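Local coordinates for 462aa long hypothetical selenium-binding protein (Sulfolobus tokodaii, PDB 2ECE), which is of unknown function but adopts a beta-propeller fold and may bind selenium, as is generally assigned to its family, at residues P23-A28 with G392-V397; E55-I60 with M418-A423; S338-G343 with N399-T404; A375-T380 with E434-F439. All coordinates share one frame; numbering follows the deposited sequence.

Contact 1 of 4, residues P23-A28 with G392-V397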
# COMPACT_ATOMS: atom_id res chain seq x y z
N PRO A 23 21.17 7.26 -6.23
CA PRO A 23 21.14 6.43 -7.44
C PRO A 23 19.79 5.75 -7.65
O PRO A 23 19.12 5.36 -6.68
CB PRO A 23 22.25 5.42 -7.19
CG PRO A 23 23.21 6.17 -6.31
CD PRO A 23 22.28 6.84 -5.35
N PRO A 24 19.37 5.58 -8.92
CA PRO A 24 18.09 4.94 -9.26
C PRO A 24 18.04 3.49 -8.80
O PRO A 24 19.07 2.90 -8.46
CB PRO A 24 18.04 5.04 -10.79
CG PRO A 24 19.02 6.14 -11.12
CD PRO A 24 20.13 5.90 -10.14
N GLU A 25 16.85 2.91 -8.80
CA GLU A 25 16.65 1.52 -8.39
C GLU A 25 17.08 0.54 -9.49
O GLU A 25 16.86 0.79 -10.67
CB GLU A 25 15.17 1.27 -8.05
CG GLU A 25 14.22 1.31 -9.25
CD GLU A 25 13.83 2.72 -9.69
OE1 GLU A 25 14.38 3.70 -9.14
OE2 GLU A 25 12.97 2.85 -10.59
N ASP A 26 17.69 -0.58 -9.09
CA ASP A 26 18.12 -1.61 -10.04
C ASP A 26 17.10 -2.75 -10.09
O ASP A 26 16.97 -3.43 -11.11
CB ASP A 26 19.46 -2.23 -9.62
CG ASP A 26 20.65 -1.35 -9.93
OD1 ASP A 26 20.66 -0.71 -11.01
OD2 ASP A 26 21.59 -1.31 -9.11
N LEU A 27 16.39 -2.95 -8.98
CA LEU A 27 15.43 -4.04 -8.88
C LEU A 27 14.11 -3.63 -8.26
O LEU A 27 14.02 -2.61 -7.57
CB LEU A 27 16.00 -5.18 -8.03
CG LEU A 27 17.37 -5.72 -8.39
CD1 LEU A 27 17.94 -6.47 -7.19
CD2 LEU A 27 17.26 -6.63 -9.62
N ALA A 28 13.10 -4.46 -8.49
CA ALA A 28 11.77 -4.25 -7.95
C ALA A 28 11.30 -5.57 -7.36
O ALA A 28 11.20 -6.58 -8.06
CB ALA A 28 10.82 -3.80 -9.05
N GLY A 392 11.24 10.30 -8.66
CA GLY A 392 9.90 10.66 -9.10
C GLY A 392 9.56 10.52 -10.58
O GLY A 392 8.45 10.87 -10.98
N ARG A 393 10.48 9.99 -11.38
CA ARG A 393 10.24 9.85 -12.82
C ARG A 393 9.54 8.56 -13.26
O ARG A 393 8.95 8.52 -14.34
CB ARG A 393 11.57 9.96 -13.57
CG ARG A 393 12.31 11.26 -13.29
CD ARG A 393 13.73 11.23 -13.83
NE ARG A 393 14.50 12.40 -13.41
CZ ARG A 393 14.40 13.61 -13.95
NH1 ARG A 393 13.55 13.81 -14.96
NH2 ARG A 393 15.12 14.61 -13.48
N ARG A 394 9.57 7.52 -12.43
CA ARG A 394 8.95 6.25 -12.80
C ARG A 394 7.90 5.78 -11.80
O ARG A 394 8.11 5.83 -10.58
CB ARG A 394 10.04 5.17 -12.94
CG ARG A 394 11.17 5.55 -13.91
CD ARG A 394 12.37 4.62 -13.79
NE ARG A 394 13.07 4.79 -12.51
CZ ARG A 394 13.86 5.82 -12.22
NH1 ARG A 394 14.07 6.79 -13.11
NH2 ARG A 394 14.46 5.89 -11.04
N VAL A 395 6.75 5.33 -12.31
CA VAL A 395 5.67 4.83 -11.47
C VAL A 395 5.39 3.38 -11.88
O VAL A 395 5.11 3.10 -13.04
CB VAL A 395 4.37 5.64 -11.64
CG1 VAL A 395 3.30 5.13 -10.67
CG2 VAL A 395 4.64 7.12 -11.41
N TYR A 396 5.50 2.47 -10.92
CA TYR A 396 5.26 1.06 -11.20
C TYR A 396 3.82 0.76 -10.78
O TYR A 396 3.34 1.26 -9.77
CB TYR A 396 6.26 0.21 -10.44
CG TYR A 396 7.69 0.46 -10.89
CD1 TYR A 396 8.22 -0.20 -12.00
CD2 TYR A 396 8.50 1.40 -10.24
CE1 TYR A 396 9.51 0.06 -12.45
CE2 TYR A 396 9.80 1.67 -10.68
CZ TYR A 396 10.30 0.99 -11.79
OH TYR A 396 11.59 1.23 -12.21
N VAL A 397 3.14 -0.06 -11.57
CA VAL A 397 1.74 -0.37 -11.32
C VAL A 397 1.40 -1.87 -11.38
O VAL A 397 1.80 -2.54 -12.33
CB VAL A 397 0.84 0.34 -12.36
CG1 VAL A 397 -0.62 0.25 -11.95
CG2 VAL A 397 1.29 1.79 -12.54

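Contact 2 of 4, residues E55-I60 with M418-A423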
# COMPACT_ATOMS: atom_id res chain seq x y z
N GLU A 55 20.76 -6.67 -19.28
CA GLU A 55 20.35 -7.60 -20.32
C GLU A 55 19.11 -8.39 -19.90
O GLU A 55 18.48 -9.04 -20.73
CB GLU A 55 21.52 -8.52 -20.67
CG GLU A 55 22.63 -7.76 -21.41
CD GLU A 55 23.87 -8.59 -21.66
OE1 GLU A 55 24.75 -8.11 -22.41
OE2 GLU A 55 23.98 -9.70 -21.10
N THR A 56 18.77 -8.32 -18.62
CA THR A 56 17.57 -9.00 -18.13
C THR A 56 16.55 -7.96 -17.68
O THR A 56 15.75 -8.20 -16.77
CB THR A 56 17.89 -9.97 -16.96
OG1 THR A 56 18.71 -9.32 -15.98
CG2 THR A 56 18.58 -11.22 -17.48
N TYR A 57 16.57 -6.81 -18.34
CA TYR A 57 15.65 -5.71 -18.04
C TYR A 57 14.20 -6.15 -18.28
O TYR A 57 13.91 -6.81 -19.27
CB TYR A 57 15.99 -4.51 -18.93
CG TYR A 57 15.01 -3.36 -18.88
CD1 TYR A 57 14.72 -2.70 -17.68
CD2 TYR A 57 14.38 -2.92 -20.04
CE1 TYR A 57 13.84 -1.62 -17.65
CE2 TYR A 57 13.50 -1.84 -20.02
CZ TYR A 57 13.23 -1.20 -18.82
OH TYR A 57 12.36 -0.14 -18.80
N SER A 58 13.32 -5.78 -17.35
CA SER A 58 11.89 -6.12 -17.44
C SER A 58 11.61 -7.62 -17.37
O SER A 58 10.60 -8.10 -17.90
CB SER A 58 11.30 -5.55 -18.73
OG SER A 58 9.88 -5.63 -18.72
N LYS A 59 12.50 -8.35 -16.71
CA LYS A 59 12.35 -9.79 -16.55
C LYS A 59 12.32 -10.19 -15.08
O LYS A 59 12.94 -9.54 -14.25
CB LYS A 59 13.53 -10.53 -17.18
CG LYS A 59 13.48 -10.78 -18.67
CD LYS A 59 14.68 -11.65 -19.01
CE LYS A 59 14.65 -12.20 -20.42
NZ LYS A 59 15.88 -13.00 -20.65
N ILE A 60 11.61 -11.27 -14.78
CA ILE A 60 11.59 -11.78 -13.41
C ILE A 60 12.86 -12.61 -13.40
O ILE A 60 12.97 -13.59 -14.14
CB ILE A 60 10.40 -12.71 -13.17
CG1 ILE A 60 9.09 -11.92 -13.25
CG2 ILE A 60 10.55 -13.39 -11.82
CD1 ILE A 60 7.85 -12.80 -13.34
N MET A 418 2.72 -5.99 -14.30
CA MET A 418 3.36 -4.83 -13.71
C MET A 418 3.68 -3.91 -14.87
O MET A 418 4.35 -4.29 -15.83
CB MET A 418 4.65 -5.17 -12.97
CG MET A 418 5.33 -3.90 -12.46
SD MET A 418 6.44 -4.09 -11.08
CE MET A 418 7.67 -5.09 -11.82
N VAL A 419 3.15 -2.70 -14.78
CA VAL A 419 3.33 -1.71 -15.81
C VAL A 419 4.19 -0.57 -15.29
O VAL A 419 4.17 -0.26 -14.09
CB VAL A 419 1.95 -1.17 -16.24
CG1 VAL A 419 2.09 0.21 -16.87
CG2 VAL A 419 1.31 -2.14 -17.23
N LYS A 420 4.95 0.05 -16.19
CA LYS A 420 5.78 1.18 -15.82
C LYS A 420 5.26 2.42 -16.52
O LYS A 420 4.93 2.39 -17.71
CB LYS A 420 7.25 0.96 -16.19
CG LYS A 420 8.10 2.18 -15.83
CD LYS A 420 9.60 1.91 -15.83
CE LYS A 420 10.23 2.01 -17.22
NZ LYS A 420 11.73 2.04 -17.13
N LEU A 421 5.17 3.51 -15.76
CA LEU A 421 4.71 4.78 -16.28
C LEU A 421 5.87 5.75 -16.17
O LEU A 421 6.68 5.65 -15.25
CB LEU A 421 3.54 5.31 -15.45
CG LEU A 421 2.31 4.41 -15.26
CD1 LEU A 421 1.27 5.15 -14.43
CD2 LEU A 421 1.74 4.04 -16.62
N ASN A 422 5.97 6.67 -17.12
CA ASN A 422 7.03 7.66 -17.09
C ASN A 422 6.35 8.96 -16.68
O ASN A 422 5.49 9.47 -17.39
CB ASN A 422 7.67 7.80 -18.48
CG ASN A 422 8.46 6.56 -18.87
OD1 ASN A 422 8.25 5.99 -19.95
ND2 ASN A 422 9.38 6.14 -18.01
N ALA A 423 6.71 9.47 -15.50
CA ALA A 423 6.10 10.70 -14.99
C ALA A 423 6.98 11.91 -15.26
O ALA A 423 8.21 11.86 -15.09
CB ALA A 423 5.83 10.56 -13.51

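Contact 3 of 4, residues S338-G343 with N399-T404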
# COMPACT_ATOMS: atom_id res chain seq x y z
N SER A 338 -4.85 5.41 -8.14
CA SER A 338 -5.18 4.33 -9.05
C SER A 338 -6.69 4.22 -8.97
O SER A 338 -7.29 4.45 -7.91
CB SER A 338 -4.52 3.02 -8.61
OG SER A 338 -5.02 2.59 -7.34
N LEU A 339 -7.33 3.92 -10.10
CA LEU A 339 -8.77 3.76 -10.13
C LEU A 339 -8.95 2.32 -10.56
O LEU A 339 -8.92 2.00 -11.75
CB LEU A 339 -9.43 4.71 -11.14
CG LEU A 339 -9.76 6.14 -10.69
CD1 LEU A 339 -8.48 6.95 -10.54
CD2 LEU A 339 -10.68 6.79 -11.72
N TRP A 340 -9.12 1.45 -9.58
CA TRP A 340 -9.27 0.02 -9.81
C TRP A 340 -10.59 -0.37 -10.46
O TRP A 340 -10.73 -1.48 -10.97
CB TRP A 340 -9.10 -0.71 -8.48
CG TRP A 340 -8.88 -2.17 -8.62
CD1 TRP A 340 -7.81 -2.79 -9.21
CD2 TRP A 340 -9.72 -3.21 -8.12
NE1 TRP A 340 -7.93 -4.16 -9.09
CE2 TRP A 340 -9.10 -4.45 -8.42
CE3 TRP A 340 -10.95 -3.23 -7.44
CZ2 TRP A 340 -9.65 -5.67 -8.07
CZ3 TRP A 340 -11.50 -4.46 -7.08
CH2 TRP A 340 -10.85 -5.66 -7.40
N GLY A 341 -11.57 0.53 -10.42
CA GLY A 341 -12.85 0.24 -11.03
C GLY A 341 -12.87 0.70 -12.47
O GLY A 341 -12.99 -0.10 -13.40
N ILE A 342 -12.74 2.01 -12.66
CA ILE A 342 -12.74 2.58 -14.00
C ILE A 342 -11.55 2.16 -14.86
O ILE A 342 -11.70 1.89 -16.05
CB ILE A 342 -12.83 4.12 -13.91
CG1 ILE A 342 -14.26 4.51 -13.52
CG2 ILE A 342 -12.40 4.77 -15.22
CD1 ILE A 342 -14.42 5.92 -13.03
N GLY A 343 -10.36 2.10 -14.26
CA GLY A 343 -9.17 1.69 -14.99
C GLY A 343 -8.20 2.81 -15.33
O GLY A 343 -7.87 3.03 -16.50
N ASN A 399 -1.93 -4.91 -10.42
CA ASN A 399 -3.40 -4.91 -10.54
C ASN A 399 -4.33 -5.69 -9.62
O ASN A 399 -5.54 -5.69 -9.84
CB ASN A 399 -3.74 -5.29 -11.98
CG ASN A 399 -3.26 -6.69 -12.33
OD1 ASN A 399 -2.21 -7.14 -11.85
ND2 ASN A 399 -4.03 -7.40 -13.16
N SER A 400 -3.79 -6.37 -8.62
CA SER A 400 -4.63 -7.14 -7.72
C SER A 400 -4.92 -6.40 -6.41
O SER A 400 -4.05 -5.72 -5.87
CB SER A 400 -3.97 -8.48 -7.42
OG SER A 400 -4.71 -9.19 -6.45
N LEU A 401 -6.14 -6.55 -5.90
CA LEU A 401 -6.55 -5.90 -4.66
C LEU A 401 -6.60 -6.90 -3.51
O LEU A 401 -5.94 -6.72 -2.48
CB LEU A 401 -7.94 -5.25 -4.83
CG LEU A 401 -8.54 -4.57 -3.59
CD1 LEU A 401 -7.67 -3.41 -3.15
CD2 LEU A 401 -9.96 -4.09 -3.89
N TYR A 402 -7.40 -7.95 -3.69
CA TYR A 402 -7.55 -8.99 -2.69
C TYR A 402 -8.22 -10.21 -3.36
O TYR A 402 -9.22 -10.07 -4.07
CB TYR A 402 -8.40 -8.47 -1.51
CG TYR A 402 -8.49 -9.42 -0.34
CD1 TYR A 402 -9.45 -10.44 -0.31
CD2 TYR A 402 -7.57 -9.36 0.71
CE1 TYR A 402 -9.49 -11.36 0.74
CE2 TYR A 402 -7.60 -10.27 1.76
CZ TYR A 402 -8.57 -11.28 1.77
OH TYR A 402 -8.60 -12.19 2.80
N SER A 403 -7.65 -11.39 -3.13
CA SER A 403 -8.14 -12.64 -3.72
C SER A 403 -9.63 -12.70 -4.06
O SER A 403 -10.00 -12.77 -5.22
CB SER A 403 -7.78 -13.81 -2.80
OG SER A 403 -8.38 -13.66 -1.53
N THR A 404 -10.48 -12.66 -3.04
CA THR A 404 -11.92 -12.75 -3.26
C THR A 404 -12.57 -11.50 -3.85
O THR A 404 -13.60 -11.61 -4.52
CB THR A 404 -12.64 -13.14 -1.96
OG1 THR A 404 -12.22 -12.29 -0.89
CG2 THR A 404 -12.33 -14.59 -1.61

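Contact 4 of 4, residues A375-T380 with E434-F439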
# COMPACT_ATOMS: atom_id res chain seq x y z
N ALA A 375 1.58 -1.75 -25.97
CA ALA A 375 2.44 -2.73 -26.62
C ALA A 375 1.61 -3.89 -27.17
O ALA A 375 2.12 -4.71 -27.95
CB ALA A 375 3.48 -3.24 -25.65
N GLY A 376 0.35 -3.98 -26.76
CA GLY A 376 -0.52 -5.04 -27.23
C GLY A 376 -1.06 -5.98 -26.17
O GLY A 376 -2.09 -6.63 -26.38
N HIS A 377 -0.39 -6.06 -25.02
CA HIS A 377 -0.81 -6.96 -23.94
C HIS A 377 -2.23 -6.74 -23.44
O HIS A 377 -2.65 -5.60 -23.22
CB HIS A 377 0.14 -6.83 -22.75
CG HIS A 377 1.59 -6.92 -23.12
ND1 HIS A 377 2.42 -5.82 -23.15
CD2 HIS A 377 2.36 -7.98 -23.47
CE1 HIS A 377 3.64 -6.20 -23.51
NE2 HIS A 377 3.63 -7.51 -23.70
N LYS A 378 -2.97 -7.83 -23.26
CA LYS A 378 -4.32 -7.76 -22.74
C LYS A 378 -4.17 -7.57 -21.24
O LYS A 378 -3.48 -8.35 -20.57
CB LYS A 378 -5.09 -9.05 -23.05
CG LYS A 378 -5.33 -9.29 -24.53
CD LYS A 378 -6.21 -8.20 -25.14
CE LYS A 378 -6.31 -8.34 -26.66
NZ LYS A 378 -7.21 -7.31 -27.24
N LEU A 379 -4.82 -6.54 -20.70
CA LEU A 379 -4.72 -6.25 -19.27
C LEU A 379 -5.98 -6.57 -18.49
O LEU A 379 -7.00 -5.89 -18.65
CB LEU A 379 -4.38 -4.77 -19.07
CG LEU A 379 -3.17 -4.20 -19.81
CD1 LEU A 379 -3.07 -2.70 -19.51
CD2 LEU A 379 -1.90 -4.93 -19.39
N THR A 380 -5.93 -7.60 -17.65
CA THR A 380 -7.07 -7.95 -16.82
C THR A 380 -7.02 -7.06 -15.58
O THR A 380 -5.97 -6.49 -15.26
CB THR A 380 -7.03 -9.43 -16.38
OG1 THR A 380 -5.81 -9.69 -15.67
CG2 THR A 380 -7.12 -10.35 -17.58
N GLU A 434 7.84 -0.13 -23.76
CA GLU A 434 8.79 -1.24 -23.68
C GLU A 434 8.71 -2.13 -22.44
O GLU A 434 8.80 -3.35 -22.55
CB GLU A 434 10.22 -0.70 -23.82
CG GLU A 434 10.37 0.40 -24.86
CD GLU A 434 10.03 1.78 -24.30
OE1 GLU A 434 10.82 2.31 -23.50
OE2 GLU A 434 8.97 2.33 -24.67
N PHE A 435 8.54 -1.53 -21.27
CA PHE A 435 8.49 -2.29 -20.02
C PHE A 435 7.17 -3.02 -19.75
O PHE A 435 6.09 -2.46 -19.91
CB PHE A 435 8.80 -1.37 -18.83
CG PHE A 435 8.94 -2.10 -17.52
CD1 PHE A 435 7.82 -2.42 -16.76
CD2 PHE A 435 10.20 -2.50 -17.07
CE1 PHE A 435 7.95 -3.13 -15.56
CE2 PHE A 435 10.34 -3.22 -15.88
CZ PHE A 435 9.21 -3.53 -15.12
N PHE A 436 7.28 -4.29 -19.35
CA PHE A 436 6.10 -5.08 -19.02
C PHE A 436 6.45 -6.42 -18.40
O PHE A 436 7.33 -7.13 -18.89
CB PHE A 436 5.23 -5.33 -20.26
CG PHE A 436 3.85 -5.86 -19.93
CD1 PHE A 436 3.55 -7.21 -20.07
CD2 PHE A 436 2.88 -5.01 -19.44
CE1 PHE A 436 2.29 -7.70 -19.73
CE2 PHE A 436 1.62 -5.48 -19.09
CZ PHE A 436 1.32 -6.83 -19.24
N VAL A 437 5.76 -6.75 -17.32
CA VAL A 437 5.94 -8.02 -16.67
C VAL A 437 4.56 -8.66 -16.59
O VAL A 437 3.60 -8.03 -16.13
CB VAL A 437 6.49 -7.87 -15.23
CG1 VAL A 437 6.73 -9.25 -14.63
CG2 VAL A 437 7.78 -7.07 -15.25
N ASP A 438 4.47 -9.88 -17.09
CA ASP A 438 3.24 -10.65 -17.06
C ASP A 438 3.55 -11.78 -16.08
O ASP A 438 4.46 -12.57 -16.30
CB ASP A 438 2.95 -11.17 -18.47
CG ASP A 438 2.18 -12.48 -18.47
OD1 ASP A 438 1.32 -12.67 -17.58
OD2 ASP A 438 2.43 -13.30 -19.37
N PHE A 439 2.80 -11.83 -14.99
CA PHE A 439 3.04 -12.84 -13.96
C PHE A 439 2.32 -14.16 -14.19
O PHE A 439 2.23 -15.00 -13.29
CB PHE A 439 2.69 -12.25 -12.59
CG PHE A 439 3.60 -11.12 -12.17
CD1 PHE A 439 4.87 -11.38 -11.67
CD2 PHE A 439 3.20 -9.79 -12.32
CE1 PHE A 439 5.73 -10.35 -11.31
CE2 PHE A 439 4.06 -8.75 -11.97
CZ PHE A 439 5.32 -9.03 -11.46

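Contact 1 of 4, residues P23-A28 with G392-V397
E25 extends its carboxylate to R394 and Y396, and so joins two neighbouring blades of the beta-propeller: the residues leading into strand 27-33 of the first blade and strand 394-398 of the last. The salt bridge is a side-on grip by two nitrogens, one to each carboxylate oxygen. R394 NE lies 2.7 Å from E25 OE2, with an N-H...O angle of 172°, and R394 NH2 lies 2.9 Å from E25 OE1 in a similarly straight bond. Both oxygens sit in the plane of the guanidinium and are met on their syn sides. The fit is not fully flat, since the two planes are 34° apart and the nitrogens therefore stand somewhat out of the carboxylate plane.

Y396 supplies a third donor. Y396 OH donates to E25 OE2 at 2.7 Å and is met by the anti lone pair of that oxygen, while the phenol ring stands nearly perpendicular to the carboxylate and meets OE2 at its edge. OE2 thus accepts twice. The E25 side chain gets there by folding: CG lies between the backbone N and the carbonyl carbon (chi1 69°), and a second bend follows at chi2. The buried E25 side chain also touches V50 and L449. The remaining terminal nitrogen of R394, NH1, makes a salt bridge to D391, so the guanidinium is fixed from two directions. P24 approaches this group obliquely, its CB 3.7 Å from R394 NH2.

Contact 2 of 4, residues E55-I60 with M418-A423
K420 NZ donates a hydrogen bond of 2.8 Å to Y57 OH, and this single polar link carries the contact. The ammonium nitrogen lies at the edge of the phenol, near the ring plane, and not over a face. The two side chains meet roughly perpendicular to one another: the tyrosine comes in lengthwise with its hydroxyl leading, and the lysine rises from its strand and bends at chi3 (83°), which brings NZ round to the oxygen. K420 CE follows at 3.4 Å from Y57 OH.

Y57 occupies the second position of a type II beta turn, T56 to K59, and its CG is anti to the backbone N (chi1 172°), which carries the ring outward from the turn. S58 CB lies over one face of this ring, toward the rim. A phenylalanine at Y57 would lack the hydroxyl and would probably leave the K420 ammonium without this acceptor.

The turn connects strands 44-49 and 60-65, the outer pair of the first propeller blade. K420 belongs to the last blade, on strand 417-423 between strands 394-398 and 429-438, where its side chain packs against Y396 and F435.

Contact 3 of 4, residues S338-G343 with N399-T404
W340 and N399 bring the two backbones to 7.7 Å, measured between their CA atoms, where 338-343 rounds a turn of helical phi/psi closed by G343 N bonding to L339 O at 2.9 Å. Across this gap W340 NE1 donates to N399 O at 2.9 Å, with an N-H...O angle of 160°. The oxygen lies at the indole edge, close to the ring plane, but NE1 is 41° out of the carbonyl plane and so does not follow a lone pair. With CG anti to the backbone N (chi1 -165°), the tryptophan extends away from its turn toward the other segment.

L401 takes one face of the indole. Its CB stands 3.8 Å from the centroid of the six-membered ring in a CH-pi contact, and its CD2 lies over the same face, 3.6 Å from W340 CZ3. In this beta-propeller the pair bridges adjacent blades: the turn after strand 334-339 in one, and in the next the link from strand 394-398 to helix 403-409. A leucine in place of W340 would have neither the N-H nor the broad ring, which would probably leave N399 O without this donor and open a gap beside L401.

All three residues are buried. The N399 side chain points elsewhere, its ND2 bonded to K415 O, while the L401 backbone N is held by D406 OD1.

Contact 4 of 4, residues A375-T380 with E434-F439
H377 and F436 lay their rings face to face in an offset stack, with centroids 3.9 Å apart and planes only 5° from parallel. The shift is clear from the atoms: F436 CD1 lies over the centre of the imidazole, whereas H377 ND1 sits toward the rim of the phenyl, 3.5 Å from F436 CG. The two side chains run antiparallel, and H377 CB also lies over the phenyl face, 4.0 Å from the F436 ring centroid, as an additional CH-pi contact. L379 adds an apolar contact, its CD2 3.6 Å from F436 CE2. H373, outside both segments, is edge-to-face with each of the two stacked rings.

F436 holds its CG anti to the backbone N (chi1 -167°), which projects the ring from its strand toward the loop. Stacking and van der Waals packing carry the contact.

Loop 375-380 lies between strand 357-363 of one propeller blade and strand 386-388 of the next. It packs on strand 429-438, at one edge of the latter blade's sheet, with W417 of adjacent strand 417-423 touching F436 and L379. F435 and V437 point away, against V48 of strand 44-49 in the first blade.

From the N terminus, contact 1 opens at 23-28 and contact 2 at 55-60; both close more than 350 residues later, in the last blade, so they tie the first and last blades of the propeller together. Contacts 3 and 4 open at 338-343 and 375-380 and span only about 55 residues each, linking the last blade to the preceding blade and the connecting loop. Contact 3 is nested inside the loop closed by contact 2; every other pair crosses. Contacts 1, 2 and 4 share one sheet through neighbouring strands 394-398, 417-423 and 429-438. N399 ND2 bonded to T380 O joins contact 3 to contact 4, and S58 OG with F436 N joins contact 2 to contact 4.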